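Local coordinates for BauA (Acinetobacter baumannii, PDB 6HCP), which probably carries iron-loaded preacinetobactin across the outer membrane as a TonB-dependent siderophore receptor, at residues Thr523-Ser537 with Gly556-Ser570. Sequence-based numbering, arbitrary orientation.
With C8E ((hydroxyethyloxy)tri(ethyloxy)octane), chain B; EDO (1,2-ethanediol), chain E; EDO (1,2-ethanediol), chain U; EDO (1,2-ethanediol), chain S.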
loop_
_atom_site.group_PDB
_atom_site.type_symbol
_atom_site.label_atom_id
_atom_site.label_comp_id
_atom_site.label_asym_id
_atom_site.label_seq_id
_atom_site.Cartn_x
_atom_site.Cartn_y
_atom_site.Cartn_z
ATOM N N THR A 523 -18.948 30.426 9.939
ATOM C CA THR A 523 -17.756 29.602 10.068
ATOM C C THR A 523 -17.500 28.818 8.768
ATOM O O THR A 523 -16.503 28.101 8.664
ATOM C CB THR A 523 -17.852 28.626 11.254
ATOM O OG1 THR A 523 -18.902 27.714 10.941
ATOM C CG2 THR A 523 -18.102 29.324 12.578
ATOM N N PHE A 524 -18.400 28.967 7.797
ATOM C CA PHE A 524 -18.284 28.320 6.501
ATOM C C PHE A 524 -18.719 29.312 5.423
ATOM O O PHE A 524 -19.737 29.971 5.574
ATOM C CB PHE A 524 -19.149 27.057 6.458
ATOM C CG PHE A 524 -18.797 26.074 5.372
ATOM C CD1 PHE A 524 -17.560 25.462 5.352
ATOM C CD2 PHE A 524 -19.718 25.733 4.391
ATOM C CE1 PHE A 524 -17.249 24.533 4.365
ATOM C CE2 PHE A 524 -19.430 24.756 3.448
ATOM C CZ PHE A 524 -18.192 24.157 3.438
ATOM N N ALA A 525 -17.995 29.318 4.298
ATOM C CA ALA A 525 -18.206 30.295 3.234
ATOM C C ALA A 525 -18.217 29.594 1.873
ATOM O O ALA A 525 -17.538 28.564 1.679
ATOM C CB ALA A 525 -17.112 31.334 3.301
ATOM N N HIS A 526 -19.009 30.158 0.962
ATOM C CA HIS A 526 -19.176 29.697 -0.417
ATOM C C HIS A 526 -18.887 30.845 -1.392
ATOM O O HIS A 526 -19.256 31.999 -1.123
ATOM C CB HIS A 526 -20.614 29.228 -0.679
ATOM C CG HIS A 526 -21.031 28.033 0.099
ATOM N ND1 HIS A 526 -21.091 26.771 -0.464
ATOM C CD2 HIS A 526 -21.532 27.918 1.350
ATOM C CE1 HIS A 526 -21.558 25.921 0.432
ATOM N NE2 HIS A 526 -21.781 26.594 1.569
ATOM N N THR A 527 -18.363 30.491 -2.576
ATOM C CA THR A 527 -18.276 31.388 -3.735
ATOM C C THR A 527 -18.837 30.652 -4.952
ATOM O O THR A 527 -18.543 29.454 -5.159
ATOM C CB THR A 527 -16.833 31.837 -4.000
ATOM O OG1 THR A 527 -16.316 32.446 -2.817
ATOM C CG2 THR A 527 -16.705 32.818 -5.147
ATOM N N LEU A 528 -19.682 31.348 -5.717
ATOM C CA LEU A 528 -20.167 30.860 -6.976
ATOM C C LEU A 528 -19.874 31.924 -8.030
ATOM O O LEU A 528 -20.325 33.047 -7.877
ATOM C CB LEU A 528 -21.667 30.557 -6.884
ATOM C CG LEU A 528 -22.314 30.102 -8.192
ATOM C CD1 LEU A 528 -21.805 28.723 -8.596
ATOM C CD2 LEU A 528 -23.829 30.092 -8.100
ATOM N N SER A 529 -19.054 31.600 -9.038
ATOM C CA SER A 529 -18.738 32.596 -10.064
ATOM C C SER A 529 -18.726 32.001 -11.472
ATOM O O SER A 529 -18.485 30.824 -11.674
ATOM C CB SER A 529 -17.455 33.318 -9.759
ATOM O OG SER A 529 -16.426 32.416 -9.453
ATOM N N ALA A 530 -19.036 32.877 -12.432
ATOM C CA ALA A 530 -19.047 32.570 -13.830
ATOM C C ALA A 530 -18.209 33.627 -14.552
ATOM O O ALA A 530 -18.249 34.805 -14.205
ATOM C CB ALA A 530 -20.457 32.540 -14.340
ATOM N N PHE A 531 -17.443 33.197 -15.548
ATOM C CA PHE A 531 -16.548 34.098 -16.219
ATOM C C PHE A 531 -16.451 33.728 -17.694
ATOM O O PHE A 531 -16.670 32.597 -18.090
ATOM C CB PHE A 531 -15.163 34.077 -15.563
ATOM C CG PHE A 531 -14.456 32.746 -15.655
ATOM C CD1 PHE A 531 -13.745 32.387 -16.787
ATOM C CD2 PHE A 531 -14.480 31.863 -14.590
ATOM C CE1 PHE A 531 -13.088 31.166 -16.857
ATOM C CE2 PHE A 531 -13.829 30.643 -14.662
ATOM C CZ PHE A 531 -13.113 30.305 -15.790
ATOM N N GLU A 532 -16.091 34.731 -18.491
ATOM C CA GLU A 532 -15.656 34.542 -19.848
ATOM C C GLU A 532 -14.384 35.365 -20.037
ATOM O O GLU A 532 -14.353 36.559 -19.703
ATOM C CB GLU A 532 -16.727 34.968 -20.856
ATOM C CG GLU A 532 -16.233 34.923 -22.286
ATOM C CD GLU A 532 -17.283 35.263 -23.335
ATOM O OE1 GLU A 532 -18.221 34.466 -23.506
ATOM O OE2 GLU A 532 -17.189 36.344 -23.914
ATOM N N ILE A 533 -13.318 34.692 -20.482
ATOM C CA ILE A 533 -12.038 35.357 -20.664
ATOM C C ILE A 533 -11.574 35.052 -22.088
ATOM O O ILE A 533 -11.324 33.875 -22.388
ATOM C CB ILE A 533 -10.989 34.864 -19.657
ATOM C CG1 ILE A 533 -11.408 35.088 -18.204
ATOM C CG2 ILE A 533 -9.636 35.494 -19.953
ATOM C CD1 ILE A 533 -10.628 34.250 -17.206
ATOM N N THR A 534 -11.281 36.101 -22.860
ATOM C CA THR A 534 -10.701 35.945 -24.186
ATOM C C THR A 534 -9.237 36.349 -24.147
ATOM O O THR A 534 -8.894 37.410 -23.648
ATOM C CB THR A 534 -11.479 36.735 -25.252
ATOM O OG1 THR A 534 -11.487 38.111 -24.875
ATOM C CG2 THR A 534 -12.892 36.223 -25.409
ATOM N N LYS A 535 -8.392 35.535 -24.796
ATOM C CA LYS A 535 -6.966 35.807 -24.854
ATOM C C LYS A 535 -6.524 35.775 -26.314
ATOM O O LYS A 535 -6.680 34.766 -27.006
ATOM C CB LYS A 535 -6.156 34.782 -24.053
ATOM C CG LYS A 535 -4.653 35.025 -24.056
ATOM C CD LYS A 535 -3.845 34.016 -23.196
ATOM C CE LYS A 535 -2.495 34.523 -22.753
ATOM N NZ LYS A 535 -1.551 34.716 -23.880
ATOM N N PRO A 536 -5.894 36.856 -26.805
ATOM C CA PRO A 536 -5.460 36.886 -28.200
ATOM C C PRO A 536 -4.136 36.135 -28.413
ATOM O O PRO A 536 -3.346 35.981 -27.480
ATOM C CB PRO A 536 -5.294 38.381 -28.519
ATOM C CG PRO A 536 -5.083 39.041 -27.177
ATOM C CD PRO A 536 -5.749 38.152 -26.131
ATOM N N SER A 537 -3.898 35.714 -29.665
ATOM C CA SER A 537 -2.620 35.197 -30.077
ATOM C C SER A 537 -2.328 35.707 -31.494
ATOM O O SER A 537 -3.214 36.146 -32.215
ATOM C CB SER A 537 -2.579 33.668 -30.023
ATOM O OG SER A 537 -3.505 33.118 -30.958
ATOM N N GLY A 556 -5.648 35.696 -33.606
ATOM C CA GLY A 556 -5.956 34.425 -32.949
ATOM C C GLY A 556 -6.707 34.677 -31.651
ATOM O O GLY A 556 -6.570 35.738 -31.044
ATOM N N GLU A 557 -7.456 33.677 -31.188
ATOM C CA GLU A 557 -8.167 33.824 -29.949
ATOM C C GLU A 557 -8.405 32.466 -29.291
ATOM O O GLU A 557 -8.834 31.510 -29.947
ATOM C CB GLU A 557 -9.498 34.521 -30.193
ATOM C CG GLU A 557 -10.255 34.818 -28.907
ATOM C CD GLU A 557 -11.575 35.526 -29.154
ATOM O OE1 GLU A 557 -12.600 34.834 -29.432
ATOM O OE2 GLU A 557 -11.575 36.758 -29.015
ATOM N N GLN A 558 -8.300 32.480 -27.958
ATOM C CA GLN A 558 -8.822 31.438 -27.102
ATOM C C GLN A 558 -9.862 32.093 -26.181
ATOM O O GLN A 558 -9.655 33.210 -25.695
ATOM C CB GLN A 558 -7.690 30.808 -26.295
ATOM C CG GLN A 558 -8.171 29.722 -25.323
ATOM C CD GLN A 558 -7.049 28.937 -24.679
ATOM O OE1 GLN A 558 -5.957 28.823 -25.223
ATOM N NE2 GLN A 558 -7.291 28.438 -23.475
ATOM N N ARG A 559 -10.972 31.402 -25.975
ATOM C CA ARG A 559 -12.041 31.866 -25.120
ATOM C C ARG A 559 -12.342 30.802 -24.068
ATOM O O ARG A 559 -12.767 29.707 -24.404
ATOM C CB ARG A 559 -13.321 32.111 -25.927
ATOM C CG ARG A 559 -14.453 32.709 -25.104
ATOM C CD ARG A 559 -15.725 32.894 -25.931
ATOM N NE ARG A 559 -16.267 31.631 -26.409
ATOM C CZ ARG A 559 -16.906 31.473 -27.572
ATOM N NH1 ARG A 559 -17.290 30.274 -27.968
ATOM N NH2 ARG A 559 -17.182 32.521 -28.324
ATOM N N ASN A 560 -12.111 31.162 -22.805
ATOM C CA ASN A 560 -12.393 30.295 -21.671
ATOM C C ASN A 560 -13.650 30.798 -20.954
ATOM O O ASN A 560 -13.670 31.906 -20.418
ATOM C CB ASN A 560 -11.221 30.250 -20.685
ATOM C CG ASN A 560 -10.024 29.468 -21.162
ATOM O OD1 ASN A 560 -9.885 29.196 -22.357
ATOM N ND2 ASN A 560 -9.090 29.215 -20.245
ATOM N N ARG A 561 -14.682 29.961 -20.963
ATOM C CA ARG A 561 -15.875 30.191 -20.215
ATOM C C ARG A 561 -15.905 29.183 -19.072
ATOM O O ARG A 561 -15.651 28.000 -19.280
ATOM C CB ARG A 561 -17.123 30.008 -21.083
ATOM C CG ARG A 561 -17.329 31.085 -22.134
ATOM C CD ARG A 561 -18.421 30.706 -23.138
ATOM N NE ARG A 561 -18.756 31.858 -23.965
ATOM C CZ ARG A 561 -19.441 31.823 -25.113
ATOM N NH1 ARG A 561 -19.913 30.684 -25.583
ATOM N NH2 ARG A 561 -19.679 32.947 -25.764
ATOM N N GLY A 562 -16.284 29.646 -17.885
ATOM C CA GLY A 562 -16.250 28.769 -16.750
ATOM C C GLY A 562 -17.296 29.108 -15.710
ATOM O O GLY A 562 -17.761 30.248 -15.602
ATOM N N ILE A 563 -17.601 28.100 -14.893
ATOM C CA ILE A 563 -18.413 28.229 -13.709
ATOM C C ILE A 563 -17.677 27.527 -12.562
ATOM O O ILE A 563 -17.161 26.423 -12.734
ATOM C CB ILE A 563 -19.801 27.609 -13.943
ATOM C CG1 ILE A 563 -20.586 28.330 -15.041
ATOM C CG2 ILE A 563 -20.586 27.552 -12.642
ATOM C CD1 ILE A 563 -21.749 27.523 -15.563
ATOM N N GLU A 564 -17.632 28.190 -11.404
ATOM C CA GLU A 564 -16.864 27.758 -10.225
ATOM C C GLU A 564 -17.789 27.777 -8.996
ATOM O O GLU A 564 -18.392 28.804 -8.718
ATOM C CB GLU A 564 -15.697 28.719 -9.969
ATOM C CG GLU A 564 -14.867 29.098 -11.193
ATOM C CD GLU A 564 -14.083 30.400 -11.047
ATOM O OE1 GLU A 564 -12.845 30.381 -11.165
ATOM O OE2 GLU A 564 -14.715 31.434 -10.799
ATOM N N TRP A 565 -17.871 26.659 -8.255
ATOM C CA TRP A 565 -18.448 26.644 -6.928
ATOM C C TRP A 565 -17.383 26.164 -5.953
ATOM O O TRP A 565 -16.851 25.079 -6.136
ATOM C CB TRP A 565 -19.696 25.752 -6.858
ATOM C CG TRP A 565 -20.195 25.556 -5.461
ATOM C CD1 TRP A 565 -20.257 26.490 -4.466
ATOM C CD2 TRP A 565 -20.696 24.336 -4.887
ATOM N NE1 TRP A 565 -20.718 25.923 -3.306
ATOM C CE2 TRP A 565 -21.021 24.611 -3.542
ATOM C CE3 TRP A 565 -20.916 23.044 -5.376
ATOM C CZ2 TRP A 565 -21.534 23.636 -2.683
ATOM C CZ3 TRP A 565 -21.386 22.073 -4.518
ATOM C CH2 TRP A 565 -21.702 22.371 -3.192
ATOM N N SER A 566 -16.986 27.019 -5.006
ATOM C CA SER A 566 -15.996 26.607 -4.027
ATOM C C SER A 566 -16.415 27.052 -2.623
ATOM O O SER A 566 -17.346 27.841 -2.455
ATOM C CB SER A 566 -14.621 27.097 -4.383
ATOM O OG SER A 566 -14.614 28.496 -4.459
ATOM N N PHE A 567 -15.742 26.492 -1.618
ATOM C CA PHE A 567 -16.128 26.714 -0.225
ATOM C C PHE A 567 -14.922 26.458 0.662
ATOM O O PHE A 567 -13.970 25.762 0.270
ATOM C CB PHE A 567 -17.319 25.826 0.152
ATOM C CG PHE A 567 -17.235 24.416 -0.374
ATOM C CD1 PHE A 567 -16.422 23.485 0.243
ATOM C CD2 PHE A 567 -17.864 24.061 -1.556
ATOM C CE1 PHE A 567 -16.271 22.218 -0.295
ATOM C CE2 PHE A 567 -17.721 22.787 -2.080
ATOM C CZ PHE A 567 -16.902 21.880 -1.462
ATOM N N PHE A 568 -14.961 27.032 1.870
ATOM C CA PHE A 568 -13.922 26.786 2.847
ATOM C C PHE A 568 -14.487 27.030 4.248
ATOM O O PHE A 568 -15.500 27.724 4.410
ATOM C CB PHE A 568 -12.710 27.684 2.599
ATOM C CG PHE A 568 -13.014 29.161 2.561
ATOM C CD1 PHE A 568 -13.162 29.885 3.736
ATOM C CD2 PHE A 568 -13.132 29.831 1.354
ATOM C CE1 PHE A 568 -13.392 31.250 3.709
ATOM C CE2 PHE A 568 -13.361 31.203 1.326
ATOM C CZ PHE A 568 -13.527 31.904 2.504
ATOM N N GLY A 569 -13.781 26.501 5.239
ATOM C CA GLY A 569 -14.095 26.776 6.632
ATOM C C GLY A 569 -14.485 25.519 7.378
ATOM O O GLY A 569 -13.965 24.431 7.113
ATOM N N SER A 570 -15.352 25.707 8.372
ATOM C CA SER A 570 -15.751 24.663 9.292
ATOM C C SER A 570 -17.267 24.563 9.271
ATOM O O SER A 570 -17.951 25.442 9.773
ATOM C CB SER A 570 -15.234 24.935 10.681
ATOM O OG SER A 570 -15.805 24.012 11.593
HETATM C C1 C8E B . -20.298 27.248 -19.114
HETATM C C2 C8E B . -19.757 28.603 -18.704
HETATM C C3 C8E B . -20.841 29.672 -18.575
HETATM C C4 C8E B . -20.282 31.089 -18.648
HETATM C C5 C8E B . -21.006 31.892 -19.721
HETATM C C6 C8E B . -20.488 33.322 -19.781
HETATM C C7 C8E B . -20.331 33.933 -18.388
HETATM C C8 C8E B . -20.168 35.447 -18.473
HETATM O O9 C8E B . -20.338 36.005 -17.175
HETATM C C10 C8E B . -20.067 37.413 -17.157
HETATM C C11 C8E B . -21.361 38.241 -17.164
HETATM O O12 C8E B . -21.081 39.647 -17.027
HETATM C C13 C8E B . -22.174 40.423 -16.522
HETATM C C14 C8E B . -21.643 41.730 -15.951
HETATM O O15 C8E B . -20.272 41.943 -16.324
HETATM C C16 C8E B . -20.095 43.108 -17.142
HETATM C C17 C8E B . -19.065 44.066 -16.552
HETATM O O18 C8E B . -19.517 44.636 -15.313
HETATM C C19 C8E B . -20.120 45.922 -15.480
HETATM C C20 C8E B . -20.262 46.594 -14.125
HETATM O O21 C8E B . -19.323 45.941 -13.271
HETATM C C1 EDO E . -4.991 30.441 -29.495
HETATM O O1 EDO E . -5.107 31.862 -29.451
HETATM C C2 EDO E . -5.857 29.996 -30.664
HETATM O O2 EDO E . -5.186 30.360 -31.871
HETATM C C1 EDO U . -10.645 25.765 6.840
HETATM O O1 EDO U . -11.052 25.310 5.530
HETATM C C2 EDO U . -10.409 27.269 6.741
HETATM O O2 EDO U . -9.626 27.725 7.816
HETATM C C1 EDO S . -14.658 39.956 -22.055
HETATM O O1 EDO S . -15.412 40.913 -22.803
HETATM C C2 EDO S . -15.284 38.615 -22.300
HETATM O O2 EDO S . -15.264 38.395 -23.714
HETATM O O HOH W 1 -17.403 35.657 -27.208
#
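Hydrogen-bonded pairs such as Ala525 with Phe568 and Phe531 with Gly562 take turns with non-hydrogen-bonded ones such as Ala530 with Ile563 along the antiparallel strands 524-537 and 556-569, and Ser570 N bonds to Thr523 O beyond them. The strands' N-to-C directions differ by 156°. On the outward face Arg561 and Glu532 form a salt bridge: Arg561, extended from CG to NE, lies alongside Glu532 and grips one oxygen side-on, NE 2.7 Å and NH2 3.1 Å from OE1. OE1 sits in the guanidinium plane, although both nitrogens approach it from one face of the carboxylate. The Arg559 guanidinium packs against a face of that of Arg561; its NE is 4.5 Å from Glu532 OE1, near enough for charge attraction but with no N-H pointing at it. Farther along, Trp565 NE1 donates to His526 ND1 at 3.0 Å; the rings are almost coplanar (5°) and meet rim to rim, the bond lies in the planes of both, and ND1, as acceptor, probably carries no proton.

These are neighbouring staves of the transmembrane beta-barrel, whose interior holds the plug domain. Outside, a detergent's alkyl tail lies along Ile563 and Arg561 CB; the branched apolar Ile563 suits a lipid-facing wall. Inside, Ser529 OG donates to Glu564 OE2 at 2.4 Å, a doubtful length, since Glu564 is modelled in two conformers; Arg107 forms a salt bridge with OE2, which probably favours an ionised carboxylate.

Rings pack at two places on the interior face. With CG between its backbone N and carbonyl carbon (chi1 64°), the ring of Phe531 turns over Gly562 of the neighbouring strand, which, lacking a side chain, lets its CA sit 3.8 Å from the ring centroid. Ala525 CB likewise rests over a face of Phe568, a ring met edge-to-face by Tyr38 and Phe57.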